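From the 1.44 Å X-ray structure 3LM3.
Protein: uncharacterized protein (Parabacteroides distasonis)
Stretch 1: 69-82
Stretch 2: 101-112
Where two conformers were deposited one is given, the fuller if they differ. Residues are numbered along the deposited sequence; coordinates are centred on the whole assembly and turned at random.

Stretch 1 69-82: NGRLTWGFTMNALE
Stretch 2 101-112: KYGDEVTYFPGY

Two neighbouring strands, 73-76 and 105-108, run parallel with 26° between their directions. Thr73 pairs with Glu105 (CA to CA 4.5 Å), Trp74 with Val106 (4.8 Å), Gly75 with Thr107 (4.9 Å) and Phe76 with Tyr108 (5.0 Å).

The contact opens at Gly70, where one water donates to Gly70 O (2.8 Å) and to Tyr102 O (2.9 Å), joining the loop to the end of a helix. That helix stops at Gly103, whose phi/psi of 77/25 suits glycine. Arg71, extended at -141/161, has chi1 p; its CB lies 3.6 Å from Tyr102 O, while its end leads away and NH1 donates to Asn69 O at 2.9 Å.

Leu72 (-142/172, both chi angles p) begins the ladder with its backbone. Its N donates to Asp104 OD1 and its O accepts from Glu105 N, each at 2.9 Å. Asp104, chi1 m, uses its second oxygen as well: Trp74 NE1 donates to Asp104 OD2 at 2.9 Å, so one carboxylate serves a backbone amide and an indole, lying at the edge of the Trp74 ring.

Thr73 (-102/123, chi1 m) shares a sheet face with Glu105 and Thr107. Thr73 OG1 donates to Glu105 OE1 at 2.7 Å, a short bond reached by an extended Glu105 (chi1 and chi2 t), and Thr73 CG2 meets Thr107 CG2 at 3.6 Å. Threonine carries both a hydroxyl and a methyl on CB, and here each meets stretch 2.

Trp74 (-90/124, chi1 m, chi2 100°) turns to the other face with Val106, Phe76 and Tyr108. Trp74 N donates to Glu105 O and Trp74 O accepts from Thr107 N, both at 2.8 Å: the alternating pattern of a parallel pair. Gly75 (-118/126) has no side chain, and an ideal CB would come 2.9 Å from Phe109 CD2, a clash; instead Gly75 CA approaches Thr107 O at 3.3 Å.

Phe76 (-114/139, chi1 m) continues the ladder, its N donating to Thr107 O at 2.9 Å and its O accepting from Phe109 N at 2.8 Å. Its CE1 packs 4.1 Å from Val106 CG1.

Thr77 (-71/167, chi1 p) caps the following helix, OG1 accepting from Ala80 N at 3.1 Å; its CG2 lies 3.3 Å from Phe109 O. Selenomethionine Met78 (chi1 t, then p, p) sets CB 4.0 Å from Tyr108 CE1, with a water accepting from Met78 N (3.0 Å) and donating to Tyr108 OH (3.1 Å). Leu81 (m, t) adds CD1 at 4.3 Å from Tyr108 CD1, extending the apolar packing.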

# COMPACT_ATOMS: atom_id res chain seq x y z
N ASN A 69 13.34 18.55 -2.13
CA ASN A 69 14.05 17.29 -2.28
C ASN A 69 13.11 16.12 -2.53
O ASN A 69 13.55 14.97 -2.62
CB ASN A 69 14.93 17.00 -1.04
CG ASN A 69 16.11 17.95 -0.94
OD1 ASN A 69 16.35 18.58 0.09
ND2 ASN A 69 16.84 18.07 -2.02
N GLY A 70 11.80 16.38 -2.59
CA GLY A 70 10.85 15.28 -2.76
C GLY A 70 10.86 14.68 -4.14
O GLY A 70 11.03 15.37 -5.17
N ARG A 71 10.70 13.35 -4.18
CA ARG A 71 10.47 12.66 -5.44
C ARG A 71 9.45 11.56 -5.22
O ARG A 71 9.15 11.17 -4.08
CB ARG A 71 11.77 12.12 -6.04
CG ARG A 71 12.50 11.19 -5.12
CD ARG A 71 13.44 11.97 -4.18
NE ARG A 71 14.35 11.08 -3.50
CZ ARG A 71 15.18 11.45 -2.53
NH1 ARG A 71 15.25 12.72 -2.16
NH2 ARG A 71 15.96 10.55 -1.95
N LEU A 72 8.87 11.13 -6.33
CA LEU A 72 7.74 10.21 -6.32
C LEU A 72 7.86 9.20 -7.45
O LEU A 72 8.73 9.29 -8.31
CB LEU A 72 6.45 11.01 -6.39
CG LEU A 72 6.19 11.90 -7.60
CD1 LEU A 72 5.88 11.12 -8.89
CD2 LEU A 72 5.06 12.93 -7.27
N THR A 73 6.97 8.22 -7.44
CA THR A 73 6.88 7.21 -8.47
C THR A 73 5.74 7.52 -9.41
O THR A 73 4.59 7.60 -8.96
CB THR A 73 6.67 5.84 -7.83
OG1 THR A 73 7.78 5.55 -6.97
CG2 THR A 73 6.52 4.73 -8.86
N TRP A 74 6.04 7.64 -10.69
CA TRP A 74 5.01 7.70 -11.74
C TRP A 74 4.72 6.29 -12.18
O TRP A 74 5.63 5.56 -12.59
CB TRP A 74 5.55 8.50 -12.92
CG TRP A 74 5.85 9.94 -12.62
CD1 TRP A 74 7.09 10.48 -12.36
CD2 TRP A 74 4.92 11.04 -12.59
NE1 TRP A 74 6.98 11.83 -12.17
CE2 TRP A 74 5.66 12.20 -12.31
CE3 TRP A 74 3.52 11.15 -12.76
CZ2 TRP A 74 5.06 13.46 -12.21
CZ3 TRP A 74 2.94 12.40 -12.67
CH2 TRP A 74 3.69 13.54 -12.40
N GLY A 75 3.48 5.88 -12.11
CA GLY A 75 3.10 4.55 -12.51
C GLY A 75 2.12 4.60 -13.67
O GLY A 75 1.08 5.25 -13.58
N PHE A 76 2.45 3.89 -14.76
CA PHE A 76 1.63 3.90 -15.99
C PHE A 76 1.02 2.53 -16.25
O PHE A 76 1.71 1.51 -16.17
CB PHE A 76 2.52 4.18 -17.21
CG PHE A 76 3.01 5.61 -17.33
CD1 PHE A 76 4.02 6.10 -16.54
CD2 PHE A 76 2.47 6.43 -18.29
CE1 PHE A 76 4.47 7.42 -16.71
CE2 PHE A 76 2.90 7.75 -18.45
CZ PHE A 76 3.87 8.23 -17.66
N THR A 77 -0.24 2.50 -16.67
CA THR A 77 -0.79 1.28 -17.24
C THR A 77 -0.18 1.00 -18.63
O THR A 77 0.44 1.87 -19.23
CB THR A 77 -2.28 1.38 -17.43
OG1 THR A 77 -2.56 2.40 -18.40
CG2 THR A 77 -2.97 1.66 -16.11
N MSE A 78 -0.38 -0.21 -19.15
CA MSE A 78 0.17 -0.53 -20.45
C MSE A 78 -0.40 0.38 -21.51
O MSE A 78 0.34 0.89 -22.36
CB MSE A 78 -0.06 -1.99 -20.84
CG MSE A 78 0.67 -2.35 -22.11
SE MSE A 78 2.59 -2.51 -21.87
CE MSE A 78 2.58 -4.28 -21.04
N ASN A 79 -1.70 0.60 -21.45
CA ASN A 79 -2.32 1.45 -22.47
C ASN A 79 -1.83 2.89 -22.38
O ASN A 79 -1.64 3.54 -23.41
CB ASN A 79 -3.85 1.35 -22.39
CG ASN A 79 -4.37 -0.01 -22.85
OD1 ASN A 79 -3.69 -0.70 -23.62
ND2 ASN A 79 -5.51 -0.43 -22.32
N ALA A 80 -1.54 3.39 -21.17
CA ALA A 80 -0.99 4.74 -21.04
C ALA A 80 0.45 4.81 -21.56
O ALA A 80 0.89 5.84 -22.09
CB ALA A 80 -1.06 5.23 -19.63
N LEU A 81 1.22 3.73 -21.39
CA LEU A 81 2.58 3.68 -21.94
C LEU A 81 2.60 3.70 -23.45
O LEU A 81 3.50 4.28 -24.06
CB LEU A 81 3.34 2.41 -21.51
CG LEU A 81 3.81 2.40 -20.08
CD1 LEU A 81 4.42 1.01 -19.80
CD2 LEU A 81 4.77 3.57 -19.80
N GLU A 82 1.62 3.05 -24.06
CA GLU A 82 1.63 2.83 -25.51
C GLU A 82 0.81 3.80 -26.33
O GLU A 82 1.00 3.86 -27.56
CB GLU A 82 1.17 1.40 -25.80
CG GLU A 82 2.18 0.35 -25.38
CD GLU A 82 1.75 -1.07 -25.74
OE1 GLU A 82 0.54 -1.38 -25.70
OE2 GLU A 82 2.65 -1.89 -26.03
N LYS A 101 15.06 15.58 -13.70
CA LYS A 101 15.14 16.77 -12.86
C LYS A 101 15.09 16.46 -11.38
O LYS A 101 15.83 17.06 -10.59
CB LYS A 101 14.03 17.75 -13.22
CG LYS A 101 14.11 19.06 -12.45
CD LYS A 101 13.05 20.05 -12.90
CE LYS A 101 13.43 20.72 -14.19
NZ LYS A 101 14.69 21.47 -14.03
N TYR A 102 14.19 15.56 -11.00
CA TYR A 102 13.89 15.30 -9.59
C TYR A 102 14.36 13.94 -9.11
O TYR A 102 14.37 13.68 -7.90
CB TYR A 102 12.35 15.36 -9.34
CG TYR A 102 11.70 16.65 -9.71
CD1 TYR A 102 11.95 17.80 -9.00
CD2 TYR A 102 10.84 16.71 -10.78
CE1 TYR A 102 11.33 18.99 -9.37
CE2 TYR A 102 10.22 17.88 -11.14
CZ TYR A 102 10.46 19.03 -10.44
OH TYR A 102 9.89 20.24 -10.81
N GLY A 103 14.66 13.04 -10.04
CA GLY A 103 14.94 11.66 -9.67
C GLY A 103 13.64 10.91 -9.36
O GLY A 103 13.65 9.90 -8.62
N ASP A 104 12.53 11.35 -9.93
CA ASP A 104 11.29 10.57 -9.83
C ASP A 104 11.55 9.20 -10.47
O ASP A 104 12.36 9.08 -11.38
CB ASP A 104 10.10 11.24 -10.52
CG ASP A 104 9.59 12.49 -9.81
OD1 ASP A 104 9.90 12.66 -8.60
OD2 ASP A 104 8.87 13.24 -10.51
N GLU A 105 10.81 8.20 -10.01
CA GLU A 105 10.81 6.86 -10.59
C GLU A 105 9.71 6.80 -11.66
O GLU A 105 8.68 7.45 -11.55
CB GLU A 105 10.54 5.84 -9.46
CG GLU A 105 10.43 4.40 -9.85
CD GLU A 105 10.42 3.49 -8.66
OE1 GLU A 105 9.68 3.75 -7.69
OE2 GLU A 105 11.15 2.47 -8.67
N VAL A 106 9.92 5.95 -12.67
CA VAL A 106 8.95 5.71 -13.72
C VAL A 106 8.77 4.22 -13.84
O VAL A 106 9.73 3.47 -14.09
CB VAL A 106 9.45 6.26 -15.07
CG1 VAL A 106 8.34 6.08 -16.17
CG2 VAL A 106 9.86 7.76 -14.92
N THR A 107 7.54 3.76 -13.60
CA THR A 107 7.32 2.33 -13.64
C THR A 107 5.92 1.95 -14.07
O THR A 107 5.11 2.78 -14.48
CB THR A 107 7.69 1.66 -12.26
OG1 THR A 107 7.87 0.26 -12.48
CG2 THR A 107 6.61 1.95 -11.18
N TYR A 108 5.70 0.64 -14.10
CA TYR A 108 4.46 -0.00 -14.56
C TYR A 108 3.47 -0.12 -13.42
O TYR A 108 3.82 -0.52 -12.30
CB TYR A 108 4.81 -1.40 -15.11
CG TYR A 108 3.71 -2.14 -15.82
CD1 TYR A 108 2.86 -1.50 -16.68
CD2 TYR A 108 3.53 -3.52 -15.64
CE1 TYR A 108 1.82 -2.19 -17.34
CE2 TYR A 108 2.52 -4.21 -16.32
CZ TYR A 108 1.66 -3.52 -17.16
OH TYR A 108 0.59 -4.08 -17.86
N PHE A 109 2.21 0.20 -13.72
CA PHE A 109 1.07 0.15 -12.78
C PHE A 109 -0.09 -0.54 -13.50
O PHE A 109 -0.94 0.13 -14.08
CB PHE A 109 0.67 1.57 -12.34
CG PHE A 109 -0.13 1.64 -11.08
CD1 PHE A 109 -1.16 0.77 -10.82
CD2 PHE A 109 0.14 2.61 -10.13
CE1 PHE A 109 -1.90 0.85 -9.63
CE2 PHE A 109 -0.58 2.70 -8.96
CZ PHE A 109 -1.60 1.80 -8.70
N PRO A 110 -0.12 -1.89 -13.46
CA PRO A 110 -1.09 -2.67 -14.25
C PRO A 110 -2.51 -2.72 -13.67
O PRO A 110 -3.06 -3.80 -13.47
CB PRO A 110 -0.45 -4.06 -14.30
CG PRO A 110 0.39 -4.13 -13.12
CD PRO A 110 0.96 -2.75 -12.97
N GLY A 111 -3.11 -1.56 -13.42
CA GLY A 111 -4.58 -1.51 -13.22
C GLY A 111 -5.12 -2.15 -11.96
O GLY A 111 -6.28 -2.59 -11.95
N TYR A 112 -4.30 -2.18 -10.94
CA TYR A 112 -4.59 -2.62 -9.56
C TYR A 112 -4.75 -4.11 -9.34
O TYR A 112 -4.31 -4.62 -8.31
CB TYR A 112 -5.85 -1.93 -9.01
CG TYR A 112 -5.93 -0.43 -9.03
CD1 TYR A 112 -5.34 0.34 -8.06
CD2 TYR A 112 -6.64 0.21 -10.03
CE1 TYR A 112 -5.49 1.76 -8.08
CE2 TYR A 112 -6.80 1.59 -10.05
CZ TYR A 112 -6.25 2.33 -9.07
OH TYR A 112 -6.47 3.70 -9.08
O HOH W 1 13.66 15.85 -6.06
O HOH W 2 -1.95 -2.35 -17.78